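Local coordinates for endonuclease IV (Thermus thermophilus, PDB 3AAM), which cleaves phosphodiester bonds at apurinic or apyrimidinic sites in damaged DNA during base excision repair, leaving a 3'-hydroxyl and a 5'-terminal sugar phosphate, at residues A30-W41 / L64-V74. Sequence-based numbering, arbitrary orientation.
With PO4 (phosphate ion), chain C.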
loop_
_atom_site.group_PDB
_atom_site.type_symbol
_atom_site.label_atom_id
_atom_site.label_comp_id
_atom_site.label_asym_id
_atom_site.label_seq_id
_atom_site.Cartn_x
_atom_site.Cartn_y
_atom_site.Cartn_z
ATOM N N ALA A 30 -1.246 -1.692 -12.806
ATOM C CA ALA A 30 -1.218 -2.235 -11.454
ATOM C C ALA A 30 -2.461 -1.713 -10.755
ATOM O O ALA A 30 -3.031 -0.709 -11.177
ATOM C CB ALA A 30 0.035 -1.769 -10.717
ATOM N N PHE A 31 -2.900 -2.398 -9.704
ATOM C CA PHE A 31 -4.066 -1.930 -8.963
ATOM C C PHE A 31 -4.102 -2.449 -7.533
ATOM O O PHE A 31 -3.378 -3.378 -7.168
ATOM C CB PHE A 31 -5.375 -2.267 -9.706
ATOM C CG PHE A 31 -5.735 -3.726 -9.707
ATOM C CD1 PHE A 31 -6.548 -4.262 -8.709
ATOM C CD2 PHE A 31 -5.279 -4.565 -10.716
ATOM C CE1 PHE A 31 -6.900 -5.618 -8.721
ATOM C CE2 PHE A 31 -5.625 -5.914 -10.735
ATOM C CZ PHE A 31 -6.435 -6.442 -9.737
ATOM N N GLN A 32 -4.942 -1.816 -6.726
ATOM C CA GLN A 32 -5.087 -2.161 -5.321
ATOM C C GLN A 32 -6.564 -2.220 -4.964
ATOM O O GLN A 32 -7.364 -1.469 -5.505
ATOM C CB GLN A 32 -4.376 -1.099 -4.477
ATOM C CG GLN A 32 -4.517 -1.259 -2.977
ATOM C CD GLN A 32 -3.675 -0.253 -2.219
ATOM O OE1 GLN A 32 -2.461 -0.409 -2.100
ATOM N NE2 GLN A 32 -4.316 0.800 -1.721
ATOM N N ILE A 33 -6.907 -3.121 -4.050
ATOM C CA ILE A 33 -8.278 -3.290 -3.588
ATOM C C ILE A 33 -8.272 -3.659 -2.112
ATOM O O ILE A 33 -7.216 -3.928 -1.534
ATOM C CB ILE A 33 -8.986 -4.449 -4.318
ATOM C CG1 ILE A 33 -8.171 -5.737 -4.147
ATOM C CG2 ILE A 33 -9.167 -4.127 -5.797
ATOM C CD1 ILE A 33 -8.898 -6.998 -4.610
ATOM N N PHE A 34 -9.454 -3.647 -1.504
ATOM C CA PHE A 34 -9.608 -4.064 -0.116
ATOM C C PHE A 34 -10.116 -5.494 -0.266
ATOM O O PHE A 34 -10.533 -5.885 -1.358
ATOM C CB PHE A 34 -10.678 -3.244 0.614
ATOM C CG PHE A 34 -10.265 -1.839 0.947
ATOM C CD1 PHE A 34 -9.118 -1.590 1.692
ATOM C CD2 PHE A 34 -11.052 -0.762 0.548
ATOM C CE1 PHE A 34 -8.759 -0.287 2.038
ATOM C CE2 PHE A 34 -10.703 0.548 0.889
ATOM C CZ PHE A 34 -9.554 0.784 1.634
ATOM N N ALA A 35 -10.076 -6.272 0.812
ATOM C CA ALA A 35 -10.572 -7.648 0.776
ATOM C C ALA A 35 -11.993 -7.693 1.336
ATOM O O ALA A 35 -12.660 -8.729 1.300
ATOM C CB ALA A 35 -9.652 -8.562 1.577
ATOM N N LYS A 36 -12.434 -6.555 1.863
ATOM C CA LYS A 36 -13.776 -6.384 2.413
ATOM C C LYS A 36 -13.945 -4.906 2.734
ATOM O O LYS A 36 -12.969 -4.156 2.726
ATOM C CB LYS A 36 -13.980 -7.225 3.683
ATOM C CG LYS A 36 -13.186 -6.783 4.902
ATOM C CD LYS A 36 -11.844 -7.469 4.970
ATOM C CE LYS A 36 -11.232 -7.342 6.357
ATOM N NZ LYS A 36 -10.024 -8.202 6.486
ATOM N N SER A 37 -15.176 -4.477 2.996
ATOM C CA SER A 37 -15.415 -3.075 3.312
ATOM C C SER A 37 -14.524 -2.671 4.480
ATOM O O SER A 37 -14.494 -3.343 5.510
ATOM C CB SER A 37 -16.882 -2.847 3.680
ATOM O OG SER A 37 -17.108 -1.484 3.993
ATOM N N PRO A 38 -13.780 -1.567 4.330
ATOM C CA PRO A 38 -12.883 -1.080 5.384
ATOM C C PRO A 38 -13.614 -0.517 6.600
ATOM O O PRO A 38 -13.025 -0.361 7.669
ATOM C CB PRO A 38 -12.053 -0.023 4.662
ATOM C CG PRO A 38 -13.019 0.520 3.654
ATOM C CD PRO A 38 -13.666 -0.735 3.119
ATOM N N ARG A 39 -14.898 -0.219 6.434
ATOM C CA ARG A 39 -15.701 0.336 7.516
ATOM C C ARG A 39 -16.202 -0.711 8.507
ATOM O O ARG A 39 -16.665 -0.369 9.593
ATOM C CB ARG A 39 -16.898 1.096 6.940
ATOM C CG ARG A 39 -16.854 2.603 7.143
ATOM C CD ARG A 39 -15.665 3.241 6.446
ATOM N NE ARG A 39 -15.739 4.699 6.492
ATOM C CZ ARG A 39 -14.822 5.513 5.980
ATOM N NH1 ARG A 39 -13.750 5.014 5.378
ATOM N NH2 ARG A 39 -14.980 6.827 6.064
ATOM N N SER A 40 -16.118 -1.984 8.140
ATOM C CA SER A 40 -16.585 -3.037 9.035
ATOM C C SER A 40 -15.569 -4.154 9.225
ATOM O O SER A 40 -14.741 -4.410 8.353
ATOM C CB SER A 40 -17.911 -3.610 8.524
ATOM O OG SER A 40 -17.803 -4.042 7.179
ATOM N N TRP A 41 -15.642 -4.816 10.377
ATOM C CA TRP A 41 -14.732 -5.906 10.702
ATOM C C TRP A 41 -15.142 -7.231 10.069
ATOM O O TRP A 41 -14.331 -8.150 9.968
ATOM C CB TRP A 41 -14.647 -6.102 12.221
ATOM C CG TRP A 41 -14.016 -4.969 12.967
ATOM C CD1 TRP A 41 -14.653 -3.924 13.575
ATOM C CD2 TRP A 41 -12.618 -4.778 13.200
ATOM N NE1 TRP A 41 -13.736 -3.096 14.179
ATOM C CE2 TRP A 41 -12.479 -3.598 13.963
ATOM C CE3 TRP A 41 -11.469 -5.492 12.842
ATOM C CZ2 TRP A 41 -11.232 -3.115 14.372
ATOM C CZ3 TRP A 41 -10.230 -5.011 13.248
ATOM C CH2 TRP A 41 -10.122 -3.834 14.006
ATOM N N LEU A 64 -1.733 -7.957 -14.297
ATOM C CA LEU A 64 -1.285 -6.767 -13.583
ATOM C C LEU A 64 -1.062 -7.022 -12.103
ATOM O O LEU A 64 -1.885 -7.656 -11.443
ATOM C CB LEU A 64 -2.310 -5.644 -13.724
ATOM C CG LEU A 64 -2.434 -4.870 -15.033
ATOM C CD1 LEU A 64 -2.648 -5.805 -16.207
ATOM C CD2 LEU A 64 -3.594 -3.899 -14.888
ATOM N N PRO A 65 0.058 -6.519 -11.563
ATOM C CA PRO A 65 0.363 -6.699 -10.144
ATOM C C PRO A 65 -0.790 -6.144 -9.330
ATOM O O PRO A 65 -1.328 -5.070 -9.635
ATOM C CB PRO A 65 1.637 -5.884 -9.961
ATOM C CG PRO A 65 2.298 -5.992 -11.292
ATOM C CD PRO A 65 1.147 -5.803 -12.246
ATOM N N ALA A 66 -1.170 -6.874 -8.290
ATOM C CA ALA A 66 -2.269 -6.454 -7.442
ATOM C C ALA A 66 -1.836 -6.374 -5.991
ATOM O O ALA A 66 -0.927 -7.084 -5.555
ATOM C CB ALA A 66 -3.430 -7.421 -7.585
ATOM N N VAL A 67 -2.493 -5.496 -5.245
ATOM C CA VAL A 67 -2.196 -5.312 -3.839
ATOM C C VAL A 67 -3.501 -5.246 -3.066
ATOM O O VAL A 67 -4.456 -4.614 -3.514
ATOM C CB VAL A 67 -1.455 -3.974 -3.580
ATOM C CG1 VAL A 67 -1.129 -3.839 -2.106
ATOM C CG2 VAL A 67 -0.195 -3.892 -4.421
ATOM N N ILE A 68 -3.548 -5.910 -1.918
ATOM C CA ILE A 68 -4.727 -5.850 -1.071
ATOM C C ILE A 68 -4.346 -4.981 0.122
ATOM O O ILE A 68 -3.330 -5.221 0.777
ATOM C CB ILE A 68 -5.174 -7.255 -0.591
ATOM C CG1 ILE A 68 -5.990 -7.925 -1.702
ATOM C CG2 ILE A 68 -5.986 -7.143 0.697
ATOM C CD1 ILE A 68 -6.449 -9.338 -1.392
ATOM N N HIS A 69 -5.146 -3.949 0.377
ATOM C CA HIS A 69 -4.894 -3.046 1.490
ATOM C C HIS A 69 -5.751 -3.469 2.680
ATOM O O HIS A 69 -6.939 -3.748 2.523
ATOM C CB HIS A 69 -5.256 -1.605 1.097
ATOM C CG HIS A 69 -4.588 -0.558 1.935
ATOM N ND1 HIS A 69 -4.699 -0.513 3.308
ATOM C CD2 HIS A 69 -3.785 0.478 1.591
ATOM C CE1 HIS A 69 -3.992 0.501 3.773
ATOM N NE2 HIS A 69 -3.429 1.119 2.752
ATOM N N ALA A 70 -5.144 -3.536 3.860
ATOM C CA ALA A 70 -5.874 -3.884 5.075
ATOM C C ALA A 70 -6.674 -2.649 5.478
ATOM O O ALA A 70 -6.352 -1.533 5.072
ATOM C CB ALA A 70 -4.896 -4.264 6.187
ATOM N N SER A 71 -7.716 -2.835 6.279
ATOM C CA SER A 71 -8.519 -1.697 6.706
ATOM C C SER A 71 -7.767 -0.806 7.679
ATOM O O SER A 71 -6.835 -1.247 8.349
ATOM C CB SER A 71 -9.806 -2.166 7.376
ATOM O OG SER A 71 -10.459 -1.068 7.989
ATOM N N TYR A 72 -8.183 0.454 7.756
ATOM C CA TYR A 72 -7.571 1.407 8.666
ATOM C C TYR A 72 -7.919 0.984 10.093
ATOM O O TYR A 72 -7.288 1.420 11.055
ATOM C CB TYR A 72 -8.111 2.813 8.387
ATOM C CG TYR A 72 -9.609 2.935 8.573
ATOM C CD1 TYR A 72 -10.164 3.165 9.831
ATOM C CD2 TYR A 72 -10.475 2.796 7.489
ATOM C CE1 TYR A 72 -11.545 3.253 10.005
ATOM C CE2 TYR A 72 -11.853 2.881 7.650
ATOM C CZ TYR A 72 -12.383 3.109 8.911
ATOM O OH TYR A 72 -13.748 3.199 9.072
ATOM N N LEU A 73 -8.930 0.126 10.214
ATOM C CA LEU A 73 -9.377 -0.363 11.511
ATOM C C LEU A 73 -8.308 -1.196 12.196
ATOM O O LEU A 73 -8.249 -1.262 13.421
ATOM C CB LEU A 73 -10.638 -1.221 11.357
ATOM C CG LEU A 73 -11.920 -0.495 10.955
ATOM C CD1 LEU A 73 -13.046 -1.509 10.806
ATOM C CD2 LEU A 73 -12.264 0.554 12.006
ATOM N N VAL A 74 -7.466 -1.837 11.399
ATOM C CA VAL A 74 -6.419 -2.682 11.951
ATOM C C VAL A 74 -5.374 -1.889 12.725
ATOM O O VAL A 74 -4.768 -0.957 12.197
ATOM C CB VAL A 74 -5.717 -3.483 10.833
ATOM C CG1 VAL A 74 -4.609 -4.341 11.424
ATOM C CG2 VAL A 74 -6.729 -4.356 10.114
HETATM P P PO4 C . -3.037 4.438 4.149
HETATM O O1 PO4 C . -4.606 4.508 4.042
HETATM O O2 PO4 C . -2.445 3.841 2.814
HETATM O O3 PO4 C . -2.472 5.870 4.378
HETATM O O4 PO4 C . -2.640 3.522 5.370
HETATM O O HOH W 1 -8.960 -5.486 3.314
HETATM O O HOH W 2 -8.364 -5.434 7.085
#
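H69 leans against F34 and Q32 where parallel neighbouring strands 31-34 and 66-69 of the TIM barrel, joined through helix 48-60, approach their C-terminal ends. Backbone hydrogen bonds pass to and fro between the strands, the last from H69 N to I33 O (2.8 Å). Followed outward, H69 CB touches F34 CE1 (3.9 Å) and Q32 NE2; with CG anti to the backbone N (chi1 -159°), the ring is carried out to where ND1 meets A70 O and NE2 the phosphate. CD2 meets Q32 NE2 at 3.4 Å, amide and imidazole planes 76° apart, while that amide nitrogen is hydrogen-bonded to E248. ND1 donates to a lone pair of A70 O (2.6 Å), nearly in the ring plane, and at the tip NE2 donates to phosphate O2 (2.9 Å). Replacing this histidine by alanine is likely to leave the phosphate without its NE2 donor, A70 O without its imidazole N-H, and a gap beside the Q32 amide. Farther on, S71 OG donates a hydrogen bond to P38 O (2.7 Å) and accepts from L73 N in an ST turn, while L73 CD1 lies over the five-membered ring of W41 (3.8 Å to its centroid). Donation through both nitrogens, one to a phosphate probably from the crystallisation liquor, fixes the rotation of the H69 ring, whose side chain lies about 7 Å from the bound manganese.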